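Local coordinates for protein CDP-6-deoxy-L-threo-D-glycero-4-hexulose-3-dehydrase (Yersinia pseudotuberculosis, PDB 3BCX) that probably catalyses the C-3 dehydration of CDP-6-deoxy-L-threo-D-glycero-4-hexulose, as an iron-containing member of the pyridoxal-phosphate aminotransferase family, at residues L75-V80 with A229-S234; V80-S85 with L289-M294; C192-G197 with P218-T223. All coordinates share one frame; numbering follows the deposited sequence.

Contact 1: residues L75-V80 with A229-S234; sequences LGVPYV and AVFTQS
Tyr79 and Thr232 form an antiparallel hydrogen-bonded pair at the start of strand 79-83 and the end of strand 228-232. Thr232 N gives to Tyr79 O at 2.9 Å; the return bond from Tyr79 N to Thr232 O is longer, 3.2 Å, and more bent at hydrogen (137°). One step on, Val80 and Phe231 make a non-hydrogen-bonded pair, and there Phe231 CA lies 3.0 Å from Tyr79 O in a CA-H...O contact.

Apolar packing is centred on the Phe231 ring. Its CG stands between the backbone N and the carbonyl carbon (chi1 49°), and the ring turns one face to Leu75. CD1 of Leu75 sits over the middle of that face, 3.5 Å from the centroid and 7° off the normal, a CH-pi contact with the two side chains crossing at about a right angle. Nearer the backbone, Val80 CG2 runs alongside at 3.8 Å from Phe231 CB, and Val77 CG2 comes to that same CB.

Tyr79 and Thr232 point to the other face of the sheet, where Tyr79 CB meets Thr232 CG2 at 3.9 Å. The tyrosine ring takes Pro78 CB over one face and presents an edge to the carbonyl of Gln233, with CE2 3.7 Å from Gln233 O. Thr232 OG1 is hydrogen-bonded to Asp210 O and also receives a weak hydrogen bond from Ser234 N.

This is the edge, within this chain, of the large mixed sheet: strand 211-215 flanks strand 228-232 on its other side, helix 62-75 covers Val80, and helix 235-245, N-capped by Ser234, packs against Tyr79, Val230 and Thr232.

Contact 2: residues V80-S85 with L289-M294; sequences VLTTTS and LKITDM
Thr83, the last residue of strand 79-83, passes the loop 289-292 with its CA 4.9 Å from that of Lys290, and its own CA-H points to Leu289 O. That carbonyl oxygen is the polar focus of the contact. Thr83 reaches Leu289 O with its OG1 at 2.8 Å, the hydroxyl swung opposite the backbone N (chi1 -176°); it arrives in the carbonyl plane and on a lone pair, while Thr84 N adds a weak hydrogen bond of 3.4 Å to the same atom. The methyl of Thr84, CG2, rests against the next carbonyl, 3.4 Å from Lys290 O.

Ile291 points at the strand with both branches. Its CG2 presses on the backbone, 3.1 Å from Thr83 O, and CD1 reaches Thr82 CB at 3.7 Å, the two side chains crossing at about a right angle. A water fills in the polar part of this meeting: it donates to Thr82 OG1 and accepts from Ile291 N, each at 3.0 Å. Thr82 OG1 is also hydrogen-bonded to Asn64 OD1, so the hydroxyl joins this water to helix 62-75.

The dimer interface lies close by: Thr84 and Leu289 each meet their own counterparts in the second subunit, and Lys290 NZ forms a salt bridge with Glu226 of that subunit. Around the contact, helix 86-96, N-capped by Ser85, packs on Thr83 and Leu289; Arg245 of helix 235-245 is hydrogen-bonded to Thr82 O; and the long helix 293-323 sets out from Thr292, its N-cap.

Contact 3: residues C192-G197 with P218-T223; sequences CCDALG and PAHHIT
His221 reaches across to the turn 192-195 and makes the tight half of this contact. Its CG lies anti to the carbonyl carbon (chi1 -63°), which brings the imidazole edge to Asp194 O: NE2 donates over 3.2 Å with 152° at hydrogen. The acceptor is close to the ring plane, but the donor stands well above the plane of the carbonyl, so the bond does not use a lone pair. The chain then folds over the ring, placing Leu196 O above one face, offset toward the rim and 3.4 Å from ND1, too poorly angled for a hydrogen bond. On the same face, beside the CG corner, Leu196 CB comes to 4.1 Å from His221 CG. The side chains of Leu196 and Ile222 cross obliquely, Leu196 CD2 to Ile222 CG1 at 4.1 Å. Leu196 is buried, with Val214, Leu75 and Ile306 also packed against it.

The more open half holds Cys193, Asp194 and His220, all partly exposed. Here Asp194 OD1 lies 2.9 Å from His220 NE2, the carboxylate and ring planes turned 42° apart. Cys193 O sits at the edge of the same imidazole, though the exact spacing there is doubtful. His220 also has an edge-to-face partner in Phe345 and a weak hydrogen bond from ND1 with Tyr217 O. The opposing loop is shaped by a type I turn, closed by Ala195 N to Cys192 O at 2.9 Å.

Both loops leave the C-terminal ends of the adjacent parallel strands 187-191 and 211-215. In the aspartate aminotransferase fold this rim of the large sheet borders the cofactor pocket, and the meeting of these two loops is consistent with a place in or beside that site.

Overall arrangement
From the N terminus, helix 62-75 leads into strand 79-83, which serves contacts 1 and 2 in turn, Val80 being common to both. Contact 1 closes a long loop by pairing the strand's beginning with 229-234; contact 2 closes a longer one from its end to 289-294. Their segments alternate, so these loops cross, and Val230 O probably accepts a hydrogen bond from Leu81 N where they adjoin. Contact 3 closes a short loop, 192-197 to 218-223, lying within both. It meets contact 1 through Leu75 and Leu196. Together they tie the sheet's edge, loops at the C-terminal ends of two parallel strands and the start of helix 293-323, with contacts 2 and 3 reaching the second subunit.

Contact 1: residues L75-V80 with A229-S234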
loop_
_atom_site.group_PDB
_atom_site.type_symbol
_atom_site.label_atom_id
_atom_site.label_comp_id
_atom_site.label_asym_id
_atom_site.label_seq_id
_atom_site.Cartn_x
_atom_site.Cartn_y
_atom_site.Cartn_z
ATOM N N LEU A 75 -5.681 -16.170 15.614
ATOM C CA LEU A 75 -4.503 -15.720 16.354
ATOM C C LEU A 75 -4.822 -15.597 17.834
ATOM O O LEU A 75 -3.954 -15.787 18.692
ATOM C CB LEU A 75 -4.041 -14.355 15.847
ATOM C CG LEU A 75 -3.446 -14.294 14.448
ATOM C CD1 LEU A 75 -3.147 -12.848 14.099
ATOM C CD2 LEU A 75 -2.187 -15.141 14.399
ATOM N N GLY A 76 -6.076 -15.271 18.126
ATOM C CA GLY A 76 -6.485 -15.103 19.502
ATOM C C GLY A 76 -6.208 -13.689 19.979
ATOM O O GLY A 76 -5.780 -13.496 21.119
ATOM N N VAL A 77 -6.428 -12.703 19.103
ATOM C CA VAL A 77 -6.232 -11.288 19.439
ATOM C C VAL A 77 -7.504 -10.507 19.095
ATOM O O VAL A 77 -8.229 -10.856 18.164
ATOM C CB VAL A 77 -5.019 -10.636 18.684
ATOM C CG1 VAL A 77 -3.712 -11.277 19.136
ATOM C CG2 VAL A 77 -5.194 -10.755 17.173
ATOM N N PRO A 78 -7.793 -9.440 19.853
ATOM C CA PRO A 78 -8.995 -8.644 19.596
ATOM C C PRO A 78 -8.908 -7.644 18.452
ATOM O O PRO A 78 -9.932 -7.256 17.904
ATOM C CB PRO A 78 -9.241 -7.965 20.940
ATOM C CG PRO A 78 -7.851 -7.721 21.439
ATOM C CD PRO A 78 -7.136 -9.020 21.105
ATOM N N TYR A 79 -7.702 -7.227 18.076
ATOM C CA TYR A 79 -7.572 -6.239 17.000
ATOM C C TYR A 79 -6.697 -6.628 15.807
ATOM O O TYR A 79 -5.490 -6.843 15.931
ATOM C CB TYR A 79 -7.081 -4.915 17.588
ATOM C CG TYR A 79 -7.905 -4.457 18.769
ATOM C CD1 TYR A 79 -9.248 -4.101 18.613
ATOM C CD2 TYR A 79 -7.350 -4.408 20.049
ATOM C CE1 TYR A 79 -10.022 -3.708 19.708
ATOM C CE2 TYR A 79 -8.113 -4.018 21.150
ATOM C CZ TYR A 79 -9.446 -3.671 20.971
ATOM O OH TYR A 79 -10.205 -3.301 22.059
ATOM N N VAL A 80 -7.340 -6.706 14.648
ATOM C CA VAL A 80 -6.688 -7.049 13.398
ATOM C C VAL A 80 -7.062 -6.023 12.334
ATOM O O VAL A 80 -8.235 -5.772 12.077
ATOM C CB VAL A 80 -7.102 -8.457 12.918
ATOM C CG1 VAL A 80 -6.596 -8.699 11.500
ATOM C CG2 VAL A 80 -6.532 -9.511 13.867
ATOM N N ALA A 229 -1.521 -7.911 7.319
ATOM C CA ALA A 229 -2.297 -7.448 8.445
ATOM C C ALA A 229 -1.418 -7.063 9.629
ATOM O O ALA A 229 -0.310 -7.583 9.793
ATOM C CB ALA A 229 -3.298 -8.534 8.862
ATOM N N VAL A 230 -1.928 -6.136 10.439
ATOM C CA VAL A 230 -1.259 -5.679 11.651
ATOM C C VAL A 230 -2.231 -6.067 12.757
ATOM O O VAL A 230 -3.430 -5.857 12.624
ATOM C CB VAL A 230 -1.080 -4.145 11.675
ATOM C CG1 VAL A 230 -0.364 -3.723 12.958
ATOM C CG2 VAL A 230 -0.291 -3.696 10.474
ATOM N N PHE A 231 -1.734 -6.655 13.834
ATOM C CA PHE A 231 -2.626 -7.048 14.915
ATOM C C PHE A 231 -2.044 -6.724 16.281
ATOM O O PHE A 231 -0.823 -6.648 16.457
ATOM C CB PHE A 231 -3.002 -8.531 14.789
ATOM C CG PHE A 231 -1.838 -9.448 14.577
ATOM C CD1 PHE A 231 -1.157 -9.989 15.661
ATOM C CD2 PHE A 231 -1.428 -9.788 13.288
ATOM C CE1 PHE A 231 -0.082 -10.862 15.472
ATOM C CE2 PHE A 231 -0.357 -10.656 13.084
ATOM C CZ PHE A 231 0.319 -11.196 14.178
ATOM N N THR A 232 -2.928 -6.514 17.247
ATOM C CA THR A 232 -2.500 -6.135 18.583
ATOM C C THR A 232 -3.597 -6.415 19.603
ATOM O O THR A 232 -4.729 -6.738 19.243
ATOM C CB THR A 232 -2.167 -4.620 18.607
ATOM O OG1 THR A 232 -1.603 -4.255 19.871
ATOM C CG2 THR A 232 -3.434 -3.798 18.364
ATOM N N GLN A 233 -3.258 -6.286 20.878
ATOM C CA GLN A 233 -4.226 -6.510 21.940
ATOM C C GLN A 233 -4.604 -5.184 22.613
ATOM O O GLN A 233 -5.502 -5.133 23.450
ATOM C CB GLN A 233 -3.646 -7.499 22.954
ATOM C CG GLN A 233 -3.226 -8.809 22.292
ATOM C CD GLN A 233 -2.710 -9.849 23.271
ATOM O OE1 GLN A 233 -3.421 -10.259 24.191
ATOM N NE2 GLN A 233 -1.470 -10.290 23.070
ATOM N N SER A 234 -3.926 -4.112 22.211
ATOM C CA SER A 234 -4.158 -2.777 22.756
ATOM C C SER A 234 -5.091 -1.918 21.899
ATOM O O SER A 234 -4.842 -1.705 20.707
ATOM C CB SER A 234 -2.824 -2.048 22.921
ATOM O OG SER A 234 -3.025 -0.656 23.095
#

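Contact 2: residues V80-S85 with L289-M294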
loop_
_atom_site.group_PDB
_atom_site.type_symbol
_atom_site.label_atom_id
_atom_site.label_comp_id
_atom_site.label_asym_id
_atom_site.label_seq_id
_atom_site.Cartn_x
_atom_site.Cartn_y
_atom_site.Cartn_z
ATOM N N VAL A 80 -7.340 -6.706 14.648
ATOM C CA VAL A 80 -6.688 -7.049 13.398
ATOM C C VAL A 80 -7.062 -6.023 12.334
ATOM O O VAL A 80 -8.235 -5.772 12.077
ATOM C CB VAL A 80 -7.102 -8.457 12.918
ATOM C CG1 VAL A 80 -6.596 -8.699 11.500
ATOM C CG2 VAL A 80 -6.532 -9.511 13.867
ATOM N N LEU A 81 -6.040 -5.427 11.732
ATOM C CA LEU A 81 -6.224 -4.424 10.691
ATOM C C LEU A 81 -5.544 -4.888 9.411
ATOM O O LEU A 81 -4.355 -5.198 9.424
ATOM C CB LEU A 81 -5.624 -3.084 11.151
ATOM C CG LEU A 81 -6.186 -2.500 12.448
ATOM C CD1 LEU A 81 -5.695 -1.075 12.644
ATOM C CD2 LEU A 81 -7.712 -2.507 12.361
ATOM N N THR A 82 -6.292 -4.957 8.310
ATOM C CA THR A 82 -5.692 -5.368 7.049
ATOM C C THR A 82 -4.986 -4.182 6.396
ATOM O O THR A 82 -5.384 -3.030 6.581
ATOM C CB THR A 82 -6.729 -5.927 6.042
ATOM O OG1 THR A 82 -7.782 -4.976 5.844
ATOM C CG2 THR A 82 -7.302 -7.249 6.534
ATOM N N THR A 83 -3.928 -4.475 5.649
ATOM C CA THR A 83 -3.162 -3.447 4.952
ATOM C C THR A 83 -2.684 -4.055 3.623
ATOM O O THR A 83 -2.938 -5.229 3.369
ATOM C CB THR A 83 -1.982 -2.940 5.834
ATOM O OG1 THR A 83 -1.308 -1.878 5.155
ATOM C CG2 THR A 83 -1.000 -4.072 6.156
ATOM N N THR A 84 -1.985 -3.279 2.792
ATOM C CA THR A 84 -1.569 -3.748 1.466
ATOM C C THR A 84 -0.538 -4.863 1.334
ATOM O O THR A 84 -0.453 -5.504 0.281
ATOM C CB THR A 84 -1.059 -2.584 0.595
ATOM O OG1 THR A 84 0.271 -2.231 1.002
ATOM C CG2 THR A 84 -1.974 -1.374 0.726
ATOM N N SER A 85 0.247 -5.110 2.376
ATOM C CA SER A 85 1.256 -6.156 2.280
ATOM C C SER A 85 1.919 -6.382 3.620
ATOM O O SER A 85 1.667 -5.654 4.576
ATOM C CB SER A 85 2.331 -5.747 1.265
ATOM O OG SER A 85 3.026 -4.583 1.718
ATOM N N LEU A 289 -2.852 2.924 3.160
ATOM C CA LEU A 289 -2.434 1.556 2.912
ATOM C C LEU A 289 -3.566 0.557 3.164
ATOM O O LEU A 289 -3.402 -0.420 3.900
ATOM C CB LEU A 289 -1.218 1.246 3.792
ATOM C CG LEU A 289 -0.030 2.186 3.534
ATOM C CD1 LEU A 289 1.052 1.990 4.587
ATOM C CD2 LEU A 289 0.525 1.949 2.126
ATOM N N LYS A 290 -4.717 0.814 2.546
ATOM C CA LYS A 290 -5.884 -0.059 2.675
ATOM C C LYS A 290 -5.978 -1.021 1.483
ATOM O O LYS A 290 -5.293 -0.838 0.475
ATOM C CB LYS A 290 -7.172 0.782 2.769
ATOM C CG LYS A 290 -7.334 1.529 4.079
ATOM C CD LYS A 290 -8.709 2.193 4.186
ATOM C CE LYS A 290 -8.685 3.683 3.834
ATOM N NZ LYS A 290 -8.432 3.958 2.396
ATOM N N ILE A 291 -6.814 -2.048 1.608
ATOM C CA ILE A 291 -7.008 -3.013 0.520
ATOM C C ILE A 291 -8.471 -3.030 0.082
ATOM O O ILE A 291 -9.307 -2.309 0.636
ATOM C CB ILE A 291 -6.629 -4.450 0.937
ATOM C CG1 ILE A 291 -7.535 -4.921 2.076
ATOM C CG2 ILE A 291 -5.158 -4.509 1.336
ATOM C CD1 ILE A 291 -7.324 -6.372 2.461
ATOM N N THR A 292 -8.775 -3.860 -0.911
ATOM C CA THR A 292 -10.139 -3.986 -1.423
ATOM C C THR A 292 -10.844 -5.196 -0.805
ATOM O O THR A 292 -10.201 -6.069 -0.216
ATOM C CB THR A 292 -10.146 -4.152 -2.961
ATOM O OG1 THR A 292 -9.448 -5.352 -3.320
ATOM C CG2 THR A 292 -9.475 -2.960 -3.626
ATOM N N ASP A 293 -12.164 -5.255 -0.935
ATOM C CA ASP A 293 -12.879 -6.391 -0.381
ATOM C C ASP A 293 -12.660 -7.620 -1.280
ATOM O O ASP A 293 -12.898 -8.757 -0.862
ATOM C CB ASP A 293 -14.373 -6.060 -0.220
ATOM C CG ASP A 293 -14.946 -6.568 1.107
ATOM O OD1 ASP A 293 -14.250 -6.472 2.143
ATOM O OD2 ASP A 293 -16.096 -7.056 1.117
ATOM N N MET A 294 -12.197 -7.392 -2.508
ATOM C CA MET A 294 -11.913 -8.499 -3.417
ATOM C C MET A 294 -10.733 -9.269 -2.818
ATOM O O MET A 294 -10.722 -10.503 -2.786
ATOM C CB MET A 294 -11.527 -7.994 -4.810
ATOM C CG MET A 294 -12.668 -7.407 -5.626
ATOM S SD MET A 294 -13.068 -5.708 -5.188
ATOM C CE MET A 294 -11.834 -4.795 -6.171
HETATM O O HOH W 1 -7.566 -2.273 4.474
#

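Contact 3: residues C192-G197 with P218-T223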
loop_
_atom_site.group_PDB
_atom_site.type_symbol
_atom_site.label_atom_id
_atom_site.label_comp_id
_atom_site.label_asym_id
_atom_site.label_seq_id
_atom_site.Cartn_x
_atom_site.Cartn_y
_atom_site.Cartn_z
ATOM N N CYS A 192 5.609 -11.669 12.023
ATOM C CA CYS A 192 5.178 -13.039 11.779
ATOM C C CYS A 192 4.795 -13.248 10.331
ATOM O O CYS A 192 4.028 -14.166 10.004
ATOM C CB CYS A 192 3.981 -13.373 12.666
ATOM S SG CYS A 192 4.281 -13.133 14.421
ATOM N N CYS A 193 5.322 -12.397 9.461
ATOM C CA CYS A 193 5.020 -12.500 8.046
ATOM C C CYS A 193 5.205 -13.899 7.479
ATOM O O CYS A 193 4.507 -14.273 6.543
ATOM C CB CYS A 193 5.862 -11.501 7.253
ATOM S SG CYS A 193 5.312 -9.786 7.474
ATOM N N ASP A 194 6.137 -14.672 8.036
ATOM C CA ASP A 194 6.383 -16.029 7.554
ATOM C C ASP A 194 6.086 -17.081 8.620
ATOM O O ASP A 194 6.464 -18.248 8.473
ATOM C CB ASP A 194 7.846 -16.197 7.132
ATOM C CG ASP A 194 8.278 -15.196 6.076
ATOM O OD1 ASP A 194 7.423 -14.749 5.280
ATOM O OD2 ASP A 194 9.484 -14.870 6.032
ATOM N N ALA A 195 5.406 -16.685 9.688
ATOM C CA ALA A 195 5.148 -17.626 10.764
ATOM C C ALA A 195 3.696 -17.749 11.225
ATOM O O ALA A 195 3.445 -18.023 12.398
ATOM C CB ALA A 195 6.043 -17.271 11.953
ATOM N N LEU A 196 2.744 -17.560 10.317
ATOM C CA LEU A 196 1.340 -17.665 10.688
ATOM C C LEU A 196 1.024 -19.096 11.112
ATOM O O LEU A 196 1.098 -20.018 10.301
ATOM C CB LEU A 196 0.434 -17.267 9.520
ATOM C CG LEU A 196 -1.060 -17.438 9.812
ATOM C CD1 LEU A 196 -1.432 -16.545 10.992
ATOM C CD2 LEU A 196 -1.897 -17.109 8.575
ATOM N N GLY A 197 0.680 -19.275 12.385
ATOM C CA GLY A 197 0.355 -20.598 12.886
ATOM C C GLY A 197 1.410 -21.147 13.823
ATOM O O GLY A 197 1.162 -22.109 14.552
ATOM N N PRO A 218 1.528 -14.405 -2.294
ATOM C CA PRO A 218 1.396 -15.821 -2.688
ATOM C C PRO A 218 2.318 -16.877 -2.068
ATOM O O PRO A 218 1.920 -18.028 -1.900
ATOM C CB PRO A 218 1.533 -15.771 -4.207
ATOM C CG PRO A 218 0.941 -14.427 -4.543
ATOM C CD PRO A 218 1.556 -13.537 -3.484
ATOM N N ALA A 219 3.539 -16.473 -1.734
ATOM C CA ALA A 219 4.497 -17.373 -1.102
ATOM C C ALA A 219 3.928 -17.971 0.181
ATOM O O ALA A 219 4.213 -19.121 0.520
ATOM C CB ALA A 219 5.801 -16.644 -0.816
ATOM N N HIS A 220 3.124 -17.186 0.889
ATOM C CA HIS A 220 2.994 -17.326 2.334
ATOM C C HIS A 220 1.883 -18.308 2.696
ATOM O O HIS A 220 1.199 -18.836 1.819
ATOM C CB HIS A 220 2.725 -15.967 2.983
ATOM C CG HIS A 220 3.885 -15.025 2.914
ATOM N ND1 HIS A 220 4.369 -14.527 1.722
ATOM C CD2 HIS A 220 4.659 -14.488 3.887
ATOM C CE1 HIS A 220 5.390 -13.725 1.966
ATOM N NE2 HIS A 220 5.587 -13.684 3.271
ATOM N N HIS A 221 1.710 -18.548 3.991
ATOM C CA HIS A 221 0.721 -19.511 4.468
ATOM C C HIS A 221 -0.647 -19.331 3.803
ATOM O O HIS A 221 -1.282 -20.315 3.420
ATOM C CB HIS A 221 0.641 -19.418 5.987
ATOM C CG HIS A 221 1.922 -19.786 6.669
ATOM N ND1 HIS A 221 2.141 -21.028 7.225
ATOM C CD2 HIS A 221 3.074 -19.093 6.830
ATOM C CE1 HIS A 221 3.374 -21.085 7.697
ATOM N NE2 HIS A 221 3.961 -19.923 7.470
ATOM N N ILE A 222 -1.103 -18.086 3.674
ATOM C CA ILE A 222 -2.356 -17.807 2.969
ATOM C C ILE A 222 -2.128 -16.561 2.113
ATOM O O ILE A 222 -1.250 -15.750 2.410
ATOM C CB ILE A 222 -3.582 -17.571 3.911
ATOM C CG1 ILE A 222 -3.328 -16.392 4.849
ATOM C CG2 ILE A 222 -3.912 -18.848 4.667
ATOM C CD1 ILE A 222 -4.540 -16.017 5.675
ATOM N N THR A 223 -2.915 -16.403 1.058
ATOM C CA THR A 223 -2.736 -15.269 0.169
ATOM C C THR A 223 -4.006 -14.506 -0.204
ATOM O O THR A 223 -5.119 -15.010 -0.077
ATOM C CB THR A 223 -2.068 -15.729 -1.140
ATOM O OG1 THR A 223 -1.732 -14.591 -1.948
ATOM C CG2 THR A 223 -3.020 -16.636 -1.919
#